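PDB 5FYD: 7beta-hydroxysteroid dehydrogenase from Collinsella aerofaciens, which reduces the 7-oxo group of 7-oxolithocholate with NADPH to give ursodeoxycholate, a reversible bile-acid conversion of an intestinal bacterium. Local coordinates for residues G11-A16 against K22-K27; M85-Y90 against E220-L225; L94-K99 against W105-A110; K121-Y126 against K165-V170. One frame throughout, in Å; residues are numbered along the deposited sequence.

Contact 1 (G11-A16 against K22-K27)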
loop_
_atom_site.group_PDB
_atom_site.type_symbol
_atom_site.label_atom_id
_atom_site.label_comp_id
_atom_site.label_asym_id
_atom_site.label_seq_id
_atom_site.Cartn_x
_atom_site.Cartn_y
_atom_site.Cartn_z
ATOM N N GLY A 11 13.726 -13.458 22.553
ATOM C CA GLY A 11 13.715 -12.172 21.851
ATOM C C GLY A 11 12.288 -11.745 21.585
ATOM O O GLY A 11 11.412 -12.575 21.355
ATOM N N LEU A 12 12.064 -10.438 21.621
ATOM C CA LEU A 12 10.746 -9.841 21.549
ATOM C C LEU A 12 10.695 -9.000 20.307
ATOM O O LEU A 12 11.445 -8.012 20.183
ATOM C CB LEU A 12 10.533 -8.975 22.784
ATOM C CG LEU A 12 9.295 -8.109 22.884
ATOM C CD1 LEU A 12 8.025 -8.929 22.780
ATOM C CD2 LEU A 12 9.316 -7.343 24.176
ATOM N N ILE A 13 9.817 -9.365 19.383
ATOM C CA ILE A 13 9.619 -8.597 18.182
ATOM C C ILE A 13 8.274 -7.886 18.269
ATOM O O ILE A 13 7.208 -8.524 18.241
ATOM C CB ILE A 13 9.668 -9.484 16.916
ATOM C CG1 ILE A 13 10.939 -10.370 16.924
ATOM C CG2 ILE A 13 9.561 -8.636 15.653
ATOM C CD1 ILE A 13 12.242 -9.634 17.155
ATOM N N LEU A 14 8.333 -6.563 18.346
ATOM C CA LEU A 14 7.139 -5.730 18.517
ATOM C C LEU A 14 6.705 -5.223 17.142
ATOM O O LEU A 14 7.232 -4.220 16.623
ATOM C CB LEU A 14 7.419 -4.592 19.493
ATOM C CG LEU A 14 7.823 -5.120 20.869
ATOM C CD1 LEU A 14 8.731 -4.186 21.643
ATOM C CD2 LEU A 14 6.551 -5.474 21.639
ATOM N N GLY A 15 5.757 -5.943 16.534
ATOM C CA GLY A 15 5.310 -5.689 15.176
ATOM C C GLY A 15 5.824 -6.782 14.267
ATOM O O GLY A 15 6.636 -6.522 13.384
ATOM N N ALA A 16 5.321 -8.001 14.467
ATOM C CA ALA A 16 5.984 -9.200 13.970
ATOM C C ALA A 16 5.466 -9.788 12.663
ATOM O O ALA A 16 6.093 -10.700 12.145
ATOM C CB ALA A 16 5.946 -10.267 15.039
ATOM N N LYS A 22 8.639 -9.931 10.456
ATOM C CA LYS A 22 8.780 -11.331 10.184
ATOM C C LYS A 22 10.244 -11.724 10.013
ATOM O O LYS A 22 10.686 -12.758 10.498
ATOM C CB LYS A 22 7.970 -11.685 8.955
ATOM C CG LYS A 22 8.073 -13.143 8.590
ATOM C CD LYS A 22 7.080 -13.529 7.520
ATOM C CE LYS A 22 7.482 -14.881 6.981
ATOM N NZ LYS A 22 6.541 -15.365 5.950
ATOM N N ALA A 23 11.001 -10.894 9.321
ATOM C CA ALA A 23 12.402 -11.206 9.106
ATOM C C ALA A 23 13.207 -11.149 10.410
ATOM O O ALA A 23 14.143 -11.922 10.590
ATOM C CB ALA A 23 12.993 -10.290 8.052
ATOM N N PHE A 24 12.831 -10.246 11.331
ATOM C CA PHE A 24 13.449 -10.263 12.670
ATOM C C PHE A 24 13.167 -11.583 13.404
ATOM O O PHE A 24 14.059 -12.160 14.037
ATOM C CB PHE A 24 13.003 -9.067 13.534
ATOM C CG PHE A 24 13.876 -7.844 13.388
ATOM C CD1 PHE A 24 15.162 -7.836 13.921
ATOM C CD2 PHE A 24 13.436 -6.721 12.691
ATOM C CE1 PHE A 24 15.978 -6.741 13.766
ATOM C CE2 PHE A 24 14.241 -5.612 12.542
ATOM C CZ PHE A 24 15.510 -5.626 13.088
ATOM N N CYS A 25 11.926 -12.059 13.331
ATOM C CA CYS A 25 11.551 -13.317 14.001
ATOM C C CYS A 25 12.397 -14.464 13.464
ATOM O O CYS A 25 12.963 -15.252 14.230
ATOM C CB CYS A 25 10.076 -13.651 13.785
ATOM S SG CYS A 25 8.909 -12.524 14.605
ATOM N N GLU A 26 12.500 -14.529 12.142
ATOM C CA GLU A 26 13.253 -15.617 11.504
ATOM C C GLU A 26 14.727 -15.536 11.853
ATOM O O GLU A 26 15.349 -16.553 12.142
ATOM C CB GLU A 26 13.044 -15.621 9.985
ATOM C CG GLU A 26 11.607 -15.865 9.582
ATOM C CD GLU A 26 11.314 -15.525 8.120
ATOM O OE1 GLU A 26 12.035 -14.715 7.506
ATOM O OE2 GLU A 26 10.333 -16.055 7.595
ATOM N N LYS A 27 15.293 -14.324 11.851
ATOM C CA LYS A 27 16.722 -14.141 12.143
ATOM C C LYS A 27 17.074 -14.556 13.587
ATOM O O LYS A 27 18.035 -15.309 13.803
ATOM C CB LYS A 27 17.166 -12.703 11.866
ATOM C CG LYS A 27 18.641 -12.428 12.095
ATOM C CD LYS A 27 19.559 -13.163 11.127
ATOM C CE LYS A 27 20.975 -12.600 11.191
ATOM N NZ LYS A 27 21.757 -12.906 9.962
#

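Contact 2 (M85-Y90 against E220-L225)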
loop_
_atom_site.group_PDB
_atom_site.type_symbol
_atom_site.label_atom_id
_atom_site.label_comp_id
_atom_site.label_asym_id
_atom_site.label_seq_id
_atom_site.Cartn_x
_atom_site.Cartn_y
_atom_site.Cartn_z
ATOM N N MET A 85 15.129 -12.585 29.054
ATOM C CA MET A 85 15.042 -11.740 27.849
ATOM C C MET A 85 16.443 -11.398 27.351
ATOM O O MET A 85 17.321 -10.979 28.129
ATOM C CB MET A 85 14.272 -10.447 28.140
ATOM C CG MET A 85 12.832 -10.662 28.604
ATOM S SD MET A 85 11.834 -11.577 27.429
ATOM C CE MET A 85 11.940 -10.580 25.935
ATOM N N GLY A 86 16.654 -11.588 26.054
ATOM C CA GLY A 86 17.929 -11.210 25.417
ATOM C C GLY A 86 17.855 -10.138 24.341
ATOM O O GLY A 86 18.870 -9.497 24.039
ATOM N N PHE A 87 16.674 -9.935 23.755
ATOM C CA PHE A 87 16.563 -9.091 22.570
ATOM C C PHE A 87 15.218 -8.411 22.501
ATOM O O PHE A 87 14.212 -9.004 22.863
ATOM C CB PHE A 87 16.752 -9.926 21.298
ATOM C CG PHE A 87 16.693 -9.133 20.039
ATOM C CD1 PHE A 87 17.805 -8.409 19.613
ATOM C CD2 PHE A 87 15.553 -9.122 19.253
ATOM C CE1 PHE A 87 17.762 -7.662 18.446
ATOM C CE2 PHE A 87 15.511 -8.390 18.078
ATOM C CZ PHE A 87 16.618 -7.663 17.665
ATOM N N MET A 88 15.222 -7.168 22.040
ATOM C CA MET A 88 13.986 -6.470 21.687
ATOM C C MET A 88 14.179 -5.728 20.376
ATOM O O MET A 88 15.237 -5.150 20.142
ATOM C CB MET A 88 13.566 -5.471 22.781
ATOM C CG MET A 88 12.194 -4.829 22.574
ATOM S SD MET A 88 11.981 -3.270 23.500
ATOM C CE MET A 88 12.689 -2.108 22.368
ATOM N N SER A 89 13.157 -5.755 19.524
ATOM C CA SER A 89 13.102 -4.863 18.358
ATOM C C SER A 89 11.734 -4.209 18.286
ATOM O O SER A 89 10.729 -4.921 18.269
ATOM C CB SER A 89 13.364 -5.592 17.040
ATOM O OG SER A 89 13.242 -4.719 15.947
ATOM N N TYR A 90 11.710 -2.876 18.203
ATOM C CA TYR A 90 10.484 -2.153 17.922
ATOM C C TYR A 90 10.391 -1.878 16.426
ATOM O O TYR A 90 11.187 -1.102 15.887
ATOM C CB TYR A 90 10.386 -0.864 18.723
ATOM C CG TYR A 90 8.959 -0.394 18.825
ATOM C CD1 TYR A 90 8.135 -0.922 19.802
ATOM C CD2 TYR A 90 8.426 0.526 17.953
ATOM C CE1 TYR A 90 6.827 -0.540 19.938
ATOM C CE2 TYR A 90 7.105 0.924 18.068
ATOM C CZ TYR A 90 6.294 0.379 19.070
ATOM O OH TYR A 90 4.954 0.741 19.229
ATOM N N GLU A 220 21.949 -6.743 7.706
ATOM C CA GLU A 220 22.861 -5.626 7.954
ATOM C C GLU A 220 22.802 -5.151 9.415
ATOM O O GLU A 220 23.836 -4.921 10.035
ATOM C CB GLU A 220 22.589 -4.458 7.008
ATOM C CG GLU A 220 23.569 -3.327 7.231
ATOM C CD GLU A 220 23.485 -2.218 6.190
ATOM O OE1 GLU A 220 22.598 -2.229 5.315
ATOM O OE2 GLU A 220 24.330 -1.319 6.272
ATOM N N ALA A 221 21.594 -5.038 9.972
ATOM C CA ALA A 221 21.461 -4.646 11.382
ATOM C C ALA A 221 22.227 -5.602 12.328
ATOM O O ALA A 221 22.916 -5.159 13.253
ATOM C CB ALA A 221 19.992 -4.585 11.780
ATOM N N PHE A 222 22.114 -6.902 12.107
ATOM C CA PHE A 222 22.798 -7.826 12.995
ATOM C C PHE A 222 24.316 -7.845 12.758
ATOM O O PHE A 222 25.060 -8.032 13.701
ATOM C CB PHE A 222 22.202 -9.223 12.946
ATOM C CG PHE A 222 20.996 -9.375 13.820
ATOM C CD1 PHE A 222 21.120 -9.611 15.179
ATOM C CD2 PHE A 222 19.727 -9.214 13.293
ATOM C CE1 PHE A 222 19.990 -9.725 15.992
ATOM C CE2 PHE A 222 18.601 -9.325 14.104
ATOM C CZ PHE A 222 18.733 -9.598 15.452
ATOM N N GLU A 223 24.755 -7.628 11.521
ATOM C CA GLU A 223 26.194 -7.518 11.224
ATOM C C GLU A 223 26.834 -6.362 11.991
ATOM O O GLU A 223 27.948 -6.491 12.465
ATOM C CB GLU A 223 26.437 -7.396 9.715
ATOM C CG GLU A 223 26.339 -8.764 9.036
ATOM C CD GLU A 223 26.483 -8.737 7.515
ATOM O OE1 GLU A 223 26.932 -7.697 6.962
ATOM O OE2 GLU A 223 26.132 -9.767 6.878
ATOM N N LYS A 224 26.093 -5.270 12.173
ATOM C CA LYS A 224 26.620 -4.056 12.814
ATOM C C LYS A 224 26.272 -3.891 14.301
ATOM O O LYS A 224 26.768 -2.975 14.959
ATOM C CB LYS A 224 26.197 -2.846 11.984
ATOM C CG LYS A 224 26.896 -2.890 10.623
ATOM C CD LYS A 224 26.450 -1.790 9.689
ATOM C CE LYS A 224 27.282 -1.851 8.418
ATOM N NZ LYS A 224 26.720 -0.987 7.367
ATOM N N LEU A 225 25.460 -4.804 14.838
ATOM C CA LEU A 225 25.041 -4.752 16.229
ATOM C C LEU A 225 26.254 -4.865 17.147
ATOM O O LEU A 225 27.043 -5.792 17.008
ATOM C CB LEU A 225 24.066 -5.895 16.541
ATOM C CG LEU A 225 23.540 -5.959 17.956
ATOM C CD1 LEU A 225 22.788 -4.702 18.388
ATOM C CD2 LEU A 225 22.702 -7.219 18.116
#

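Contact 3 (L94-K99 against W105-A110)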
loop_
_atom_site.group_PDB
_atom_site.type_symbol
_atom_site.label_atom_id
_atom_site.label_comp_id
_atom_site.label_asym_id
_atom_site.label_seq_id
_atom_site.Cartn_x
_atom_site.Cartn_y
_atom_site.Cartn_z
ATOM N N LEU A 94 2.898 3.446 12.405
ATOM C CA LEU A 94 1.604 3.879 11.910
ATOM C C LEU A 94 1.784 5.243 11.290
ATOM O O LEU A 94 2.323 6.157 11.912
ATOM C CB LEU A 94 0.556 3.917 13.026
ATOM C CG LEU A 94 -0.862 4.317 12.614
ATOM C CD1 LEU A 94 -1.448 3.386 11.568
ATOM C CD2 LEU A 94 -1.774 4.412 13.828
ATOM N N HIS A 95 1.315 5.373 10.059
ATOM C CA HIS A 95 1.293 6.669 9.394
ATOM C C HIS A 95 -0.036 6.842 8.689
ATOM O O HIS A 95 -0.809 5.900 8.540
ATOM C CB HIS A 95 2.494 6.851 8.456
ATOM C CG HIS A 95 2.830 5.645 7.628
ATOM N ND1 HIS A 95 2.160 5.329 6.466
ATOM C CD2 HIS A 95 3.796 4.702 7.773
ATOM C CE1 HIS A 95 2.691 4.241 5.933
ATOM N NE2 HIS A 95 3.678 3.834 6.711
ATOM N N SER A 96 -0.316 8.069 8.309
ATOM C CA SER A 96 -1.621 8.397 7.767
ATOM C C SER A 96 -1.489 9.615 6.896
ATOM O O SER A 96 -1.093 10.671 7.365
ATOM C CB SER A 96 -2.595 8.664 8.904
ATOM O OG SER A 96 -3.907 8.774 8.387
ATOM N N PHE A 97 -1.826 9.456 5.621
ATOM C CA PHE A 97 -1.727 10.530 4.664
ATOM C C PHE A 97 -2.660 11.680 5.042
ATOM O O PHE A 97 -3.798 11.460 5.445
ATOM C CB PHE A 97 -2.059 10.031 3.247
ATOM C CG PHE A 97 -2.251 11.138 2.252
ATOM C CD1 PHE A 97 -1.157 11.800 1.712
ATOM C CD2 PHE A 97 -3.527 11.531 1.863
ATOM C CE1 PHE A 97 -1.326 12.845 0.805
ATOM C CE2 PHE A 97 -3.701 12.567 0.947
ATOM C CZ PHE A 97 -2.603 13.224 0.425
ATOM N N GLY A 98 -2.150 12.892 4.901
ATOM C CA GLY A 98 -2.918 14.109 5.080
ATOM C C GLY A 98 -2.078 15.214 5.649
ATOM O O GLY A 98 -1.137 14.953 6.416
ATOM N N LYS A 99 -2.393 16.456 5.279
ATOM C CA LYS A 99 -1.857 17.612 5.980
ATOM C C LYS A 99 -2.256 17.507 7.447
ATOM O O LYS A 99 -3.261 16.835 7.794
ATOM C CB LYS A 99 -2.391 18.929 5.423
ATOM C CG LYS A 99 -1.998 19.227 3.983
ATOM C CD LYS A 99 -2.186 20.692 3.673
ATOM C CE LYS A 99 -1.767 21.026 2.259
ATOM N NZ LYS A 99 -1.948 22.481 1.982
ATOM N N TRP A 105 -7.727 14.434 15.431
ATOM C CA TRP A 105 -6.898 14.209 16.601
ATOM C C TRP A 105 -6.811 12.728 16.990
ATOM O O TRP A 105 -5.717 12.264 17.335
ATOM C CB TRP A 105 -7.268 15.094 17.825
ATOM C CG TRP A 105 -6.361 14.747 18.898
ATOM C CD1 TRP A 105 -6.613 13.940 19.954
ATOM C CD2 TRP A 105 -4.976 15.030 18.922
ATOM N NE1 TRP A 105 -5.465 13.719 20.665
ATOM C CE2 TRP A 105 -4.437 14.386 20.042
ATOM C CE3 TRP A 105 -4.138 15.780 18.105
ATOM C CZ2 TRP A 105 -3.075 14.467 20.369
ATOM C CZ3 TRP A 105 -2.796 15.870 18.433
ATOM C CH2 TRP A 105 -2.280 15.205 19.532
ATOM N N GLU A 106 -7.941 12.003 16.954
ATOM C CA GLU A 106 -7.943 10.578 17.313
ATOM C C GLU A 106 -6.851 9.811 16.542
ATOM O O GLU A 106 -6.180 8.974 17.117
ATOM C CB GLU A 106 -9.339 9.948 17.084
ATOM C CG GLU A 106 -9.728 9.849 15.611
ATOM C CD GLU A 106 -11.113 9.302 15.353
ATOM O OE1 GLU A 106 -11.474 8.276 15.984
ATOM O OE2 GLU A 106 -11.826 9.885 14.486
ATOM N N LYS A 107 -6.666 10.131 15.254
ATOM C CA LYS A 107 -5.640 9.487 14.416
ATOM C C LYS A 107 -4.239 9.961 14.779
ATOM O O LYS A 107 -3.317 9.164 14.829
ATOM C CB LYS A 107 -5.921 9.702 12.924
ATOM C CG LYS A 107 -4.975 8.962 11.964
ATOM C CD LYS A 107 -5.133 7.437 12.058
ATOM C CE LYS A 107 -4.910 6.735 10.728
ATOM N NZ LYS A 107 -5.509 5.371 10.712
ATOM N N HIS A 108 -4.071 11.255 15.030
ATOM C CA HIS A 108 -2.800 11.759 15.558
ATOM C C HIS A 108 -2.390 11.058 16.849
ATOM O O HIS A 108 -1.227 10.711 17.040
ATOM C CB HIS A 108 -2.832 13.270 15.787
ATOM C CG HIS A 108 -2.719 14.085 14.531
ATOM N ND1 HIS A 108 -1.612 14.052 13.716
ATOM C CD2 HIS A 108 -3.567 14.977 13.968
ATOM C CE1 HIS A 108 -1.785 14.876 12.701
ATOM N NE2 HIS A 108 -2.947 15.478 12.853
ATOM N N GLU A 109 -3.362 10.841 17.728
ATOM C CA GLU A 109 -3.051 10.206 18.988
ATOM C C GLU A 109 -2.692 8.740 18.774
ATOM O O GLU A 109 -1.811 8.214 19.456
ATOM C CB GLU A 109 -4.177 10.374 20.011
ATOM C CG GLU A 109 -3.750 9.885 21.388
ATOM C CD GLU A 109 -4.466 10.536 22.559
ATOM O OE1 GLU A 109 -4.809 11.730 22.508
ATOM O OE2 GLU A 109 -4.647 9.833 23.560
ATOM N N ALA A 110 -3.365 8.087 17.830
ATOM C CA ALA A 110 -3.037 6.710 17.479
ATOM C C ALA A 110 -1.575 6.638 17.026
ATOM O O ALA A 110 -0.837 5.753 17.434
ATOM C CB ALA A 110 -3.955 6.178 16.388
#

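Contact 4 (K121-Y126 against K165-V170)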
loop_
_atom_site.group_PDB
_atom_site.type_symbol
_atom_site.label_atom_id
_atom_site.label_comp_id
_atom_site.label_asym_id
_atom_site.label_seq_id
_atom_site.Cartn_x
_atom_site.Cartn_y
_atom_site.Cartn_z
ATOM N N LYS A 121 7.641 3.113 26.141
ATOM C CA LYS A 121 7.309 2.225 27.255
ATOM C C LYS A 121 8.073 0.918 27.118
ATOM O O LYS A 121 8.691 0.448 28.080
ATOM C CB LYS A 121 5.797 1.943 27.312
ATOM C CG LYS A 121 4.976 3.103 27.856
ATOM C CD LYS A 121 3.508 2.714 27.952
ATOM C CE LYS A 121 2.730 3.713 28.789
ATOM N NZ LYS A 121 1.350 3.183 29.002
ATOM N N CYS A 122 8.044 0.352 25.911
ATOM C CA CYS A 122 8.725 -0.908 25.666
ATOM C C CYS A 122 10.220 -0.727 25.796
ATOM O O CYS A 122 10.881 -1.520 26.459
ATOM C CB CYS A 122 8.353 -1.479 24.302
ATOM S SG CYS A 122 6.663 -2.091 24.236
ATOM N N PHE A 123 10.765 0.308 25.163
ATOM C CA PHE A 123 12.221 0.531 25.181
ATOM C C PHE A 123 12.704 0.705 26.625
ATOM O O PHE A 123 13.693 0.106 27.025
ATOM C CB PHE A 123 12.554 1.776 24.385
ATOM C CG PHE A 123 13.994 1.926 23.925
ATOM C CD1 PHE A 123 14.952 0.919 23.986
ATOM C CD2 PHE A 123 14.350 3.140 23.333
ATOM C CE1 PHE A 123 16.239 1.143 23.530
ATOM C CE2 PHE A 123 15.613 3.362 22.846
ATOM C CZ PHE A 123 16.565 2.358 22.942
ATOM N N HIS A 124 11.949 1.480 27.399
ATOM C CA HIS A 124 12.297 1.735 28.797
ATOM C C HIS A 124 12.254 0.463 29.636
ATOM O O HIS A 124 13.183 0.164 30.367
ATOM C CB HIS A 124 11.337 2.761 29.390
ATOM C CG HIS A 124 11.572 3.048 30.834
ATOM N ND1 HIS A 124 10.728 2.606 31.824
ATOM C CD2 HIS A 124 12.549 3.749 31.455
ATOM C CE1 HIS A 124 11.164 3.038 32.997
ATOM N NE2 HIS A 124 12.267 3.730 32.798
ATOM N N HIS A 125 11.170 -0.284 29.499
ATOM C CA HIS A 125 10.949 -1.472 30.313
ATOM C C HIS A 125 12.043 -2.513 30.059
ATOM O O HIS A 125 12.689 -2.995 31.006
ATOM C CB HIS A 125 9.569 -1.989 30.004
ATOM C CG HIS A 125 9.193 -3.216 30.751
ATOM N ND1 HIS A 125 8.442 -3.179 31.903
ATOM C CD2 HIS A 125 9.421 -4.518 30.484
ATOM C CE1 HIS A 125 8.262 -4.413 32.337
ATOM N NE2 HIS A 125 8.824 -5.242 31.481
ATOM N N TYR A 126 12.307 -2.811 28.784
ATOM C CA TYR A 126 13.317 -3.818 28.455
ATOM C C TYR A 126 14.732 -3.311 28.663
ATOM O O TYR A 126 15.602 -4.109 29.035
ATOM C CB TYR A 126 13.044 -4.474 27.092
ATOM C CG TYR A 126 11.745 -5.234 27.179
ATOM C CD1 TYR A 126 11.680 -6.467 27.813
ATOM C CD2 TYR A 126 10.571 -4.685 26.699
ATOM C CE1 TYR A 126 10.474 -7.138 27.957
ATOM C CE2 TYR A 126 9.365 -5.340 26.842
ATOM C CZ TYR A 126 9.311 -6.566 27.470
ATOM O OH TYR A 126 8.107 -7.242 27.616
ATOM N N LYS A 165 16.392 9.320 17.195
ATOM C CA LYS A 165 17.198 10.079 18.148
ATOM C C LYS A 165 17.215 9.469 19.554
ATOM O O LYS A 165 18.256 9.514 20.236
ATOM C CB LYS A 165 16.789 11.550 18.177
ATOM C CG LYS A 165 16.988 12.292 16.857
ATOM C CD LYS A 165 18.437 12.400 16.423
ATOM C CE LYS A 165 18.572 12.435 14.907
ATOM N NZ LYS A 165 19.968 12.264 14.517
ATOM N N MET A 166 16.094 8.896 19.998
ATOM C CA MET A 166 16.075 8.210 21.283
ATOM C C MET A 166 17.029 7.027 21.250
ATOM O O MET A 166 17.775 6.796 22.189
ATOM C CB MET A 166 14.669 7.726 21.651
ATOM C CG MET A 166 14.586 7.206 23.093
ATOM S SD MET A 166 14.722 8.617 24.230
ATOM C CE MET A 166 15.206 7.836 25.752
ATOM N N THR A 167 16.983 6.241 20.165
ATOM C CA THR A 167 17.803 5.028 20.086
ATOM C C THR A 167 19.276 5.375 19.919
ATOM O O THR A 167 20.132 4.707 20.501
ATOM C CB THR A 167 17.305 4.073 19.000
ATOM O OG1 THR A 167 15.917 3.813 19.213
ATOM C CG2 THR A 167 18.062 2.748 19.045
ATOM N N GLU A 168 19.573 6.429 19.165
ATOM C CA GLU A 168 20.959 6.896 19.023
ATOM C C GLU A 168 21.540 7.241 20.382
ATOM O O GLU A 168 22.654 6.848 20.695
ATOM C CB GLU A 168 21.065 8.096 18.083
ATOM C CG GLU A 168 20.834 7.755 16.610
ATOM C CD GLU A 168 20.968 8.943 15.678
ATOM O OE1 GLU A 168 20.640 10.082 16.064
ATOM O OE2 GLU A 168 21.396 8.754 14.519
ATOM N N ALA A 169 20.758 7.955 21.187
ATOM C CA ALA A 169 21.191 8.354 22.534
ATOM C C ALA A 169 21.499 7.144 23.391
ATOM O O ALA A 169 22.586 7.058 23.975
ATOM C CB ALA A 169 20.131 9.205 23.189
ATOM N N VAL A 170 20.573 6.196 23.411
ATOM C CA VAL A 170 20.703 4.984 24.228
ATOM C C VAL A 170 21.837 4.090 23.720
ATOM O O VAL A 170 22.561 3.487 24.527
ATOM C CB VAL A 170 19.360 4.216 24.329
ATOM C CG1 VAL A 170 19.520 2.876 25.034
ATOM C CG2 VAL A 170 18.330 5.057 25.049
#

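Contact 1 (G11-A16 against K22-K27)
Ile13 lays its longer branch over the first turns of helix 19-30, crossing the side chain of Phe24 at about a right angle. Its CD1 lies 3.7 Å from Phe24 CB, while CG1 is 3.8 Å from Cys25 SG, and so one branch spans two successive helix residues. The chi1 of -51° sets CG1 beside the backbone N and places CG2 also within touch of Phe24 CB and Cys25 SG. The sulfur also packs against the loop, Ala16 CB lying 3.7 Å from Cys25 SG. Cysteine suits this seam because a single soft sulfur fits between a branched chain and a methyl group. Beyond CB, the Phe24 ring leads off to Val218 and Phe222 of helix 214-224. With an alanine at Ile13, a gap would probably open beside Phe24 CB, and the sulfur would lose much of its apolar cover. Gly15 turns the chain where the strand ends, at backbone angles that would jam any CB against the carbonyl O of Leu14. Lys22 touches Ala16 O with CB alone and sends its extended chain away. Strand 10-14, the glycine-rich turn through Gly15, Gly19 and Gly21, and helix 19-30 form the opening half of the first beta-alpha-beta unit of a Rossmann fold, and in its glycine-rich turn Thr17 to Gly21 bind NADP(+).

Contact 2 (M85-Y90 against E220-L225)
Aromatic packing carries the contact: the rings of Phe87 and Phe222 reach toward each other from opposite directions and meet near their ends, with Phe87 CZ 3.6 Å from Phe222 CZ. The neighbouring ring carbon is almost as close, Phe87 CE1 lying 3.7 Å from Phe222 CZ. Their planes are inclined at 31° with centroids 5.4 Å apart, so the rings meet obliquely. With CG anti to the backbone N (chi1 -178°), Phe87 extends well out from its strand and so reaches the other ring, although the closest CA pair, Phe87 CA and Leu225 CA, is 11.4 Å apart. Phenylalanine suits both places, since a long, flat, apolar group covers that distance without burying a polar atom. In the Rossmann fold this fills a face of the central parallel sheet: strand 85-90 lies in the middle of it, and helix 214-224 packs beside helix 19-30, whose Phe24, Lys27 and Ile28 also touch Phe222. Within the helix segment, one turn apart, Lys224 NZ makes a salt bridge to Glu220 OE2 at 2.6 Å, using the anti lone pair of that oxygen. Lys238 makes a second salt bridge to the same OE2, and Gly234 N donates to OE1; two ammonium groups beside it would probably favour the ionised carboxylate.

Contact 3 (L94-K99 against W105-A110)
Leu94 and Ser96 belong to an irregular stretch that runs past the first turns of helix 105-132, their CA atoms each 7.8 Å from the CA of Ala110 and of Lys107 respectively. Between these backbones Leu94 inserts one branch, CD2, 3.8 Å from Ala110 CB; alanine's lone methyl lets the leucine come close to the helix backbone. One turn earlier, Lys107 folds its chain alongside Ser96. Bends at chi2 (66°) and chi3 (147°) curl the methylenes back, bringing CE to 3.3 Å from Ser96 OG and CG to 3.7 Å from the same oxygen. With an alanine in place of Lys107, the side of Ser96 would probably lose this methylene cover and be more open to water. The loop leads toward the active site: His95 stacks on Tyr156, inferred to be the proton acceptor, and packs against Ser196 of the second subunit. On the helix, Trp105 NE1 donates to Glu109 OE1 at 2.8 Å, the oxygen lying near the indole plane. Across the contact, then, a charged residue serves through its hydrocarbon part, although the ammonium group probably polarises the CE hydrogens, which would make the close approach to Ser96 OG weakly attractive.

Contact 4 (K121-Y126 against K165-V170)
Phe123 and Thr167 mark the nearest backbone approach, with 8.8 Å between their CA atoms, where helices 105-132 and 154-173 run almost parallel. The axes of the two segments lie 12.2 Å apart at an angle of 14°. The parallel direction is that of successive beta-alpha-beta crossovers of the Rossmann fold: both helices cover the same face of the parallel sheet, with strand 136-143 between them in the chain. Here the axes are rather far apart, and the large ring of Phe123 bridges them. Its CG is anti to the backbone N (chi1 -161°), which sends the ring straight across into the other helix. Val170 comes from the opposite direction, its CB 3.6 Å from Phe123 CZ, and both its methyls also touch the end of the ring. Met166 meets the ring at its edge, near the plane, through CG at 4.0 Å from Phe123 CE2. Met166, with a flexible chain bent at chi2, can follow the outline of the ring, while the branched Val170 packs against its end with a firm, compact surface. Thr167 turns its OG1 to 3.7 Å from Phe123 CE2, yet that hydroxyl is satisfied by Ile163 O of its own helix and Asn140 ND2, leaving the ring only van der Waals contact. On the far side of helix 154-173, Lys165 NZ bonds Glu168 OE1 at 2.8 Å, arriving on the syn side and 16° out of the carboxylate plane.

Overall arrangement
Contacts 1, 2 and 4 pack the two faces of one Rossmann sheet, whereas contact 3 lies at the surface, about 19 Å from the chain's centre. Contacts 1 and 2 meet through neighbouring strands 10-14 and 85-90, and Ile13 packs on Phe87. From the other face of strand 85-90, Met88 reaches Cys122 and Tyr126 of contact 4. Contacts 3 and 4 share helix 105-132, yet their nearest atoms are about 10 Å apart. Inside, the chemistry is apolar: aliphatic and sulfur in contact 1, aromatic in contact 2, a ring against mixed side chains in contact 4. Contact 3 combines a small leucine-alanine patch with lysine methylenes against a serine.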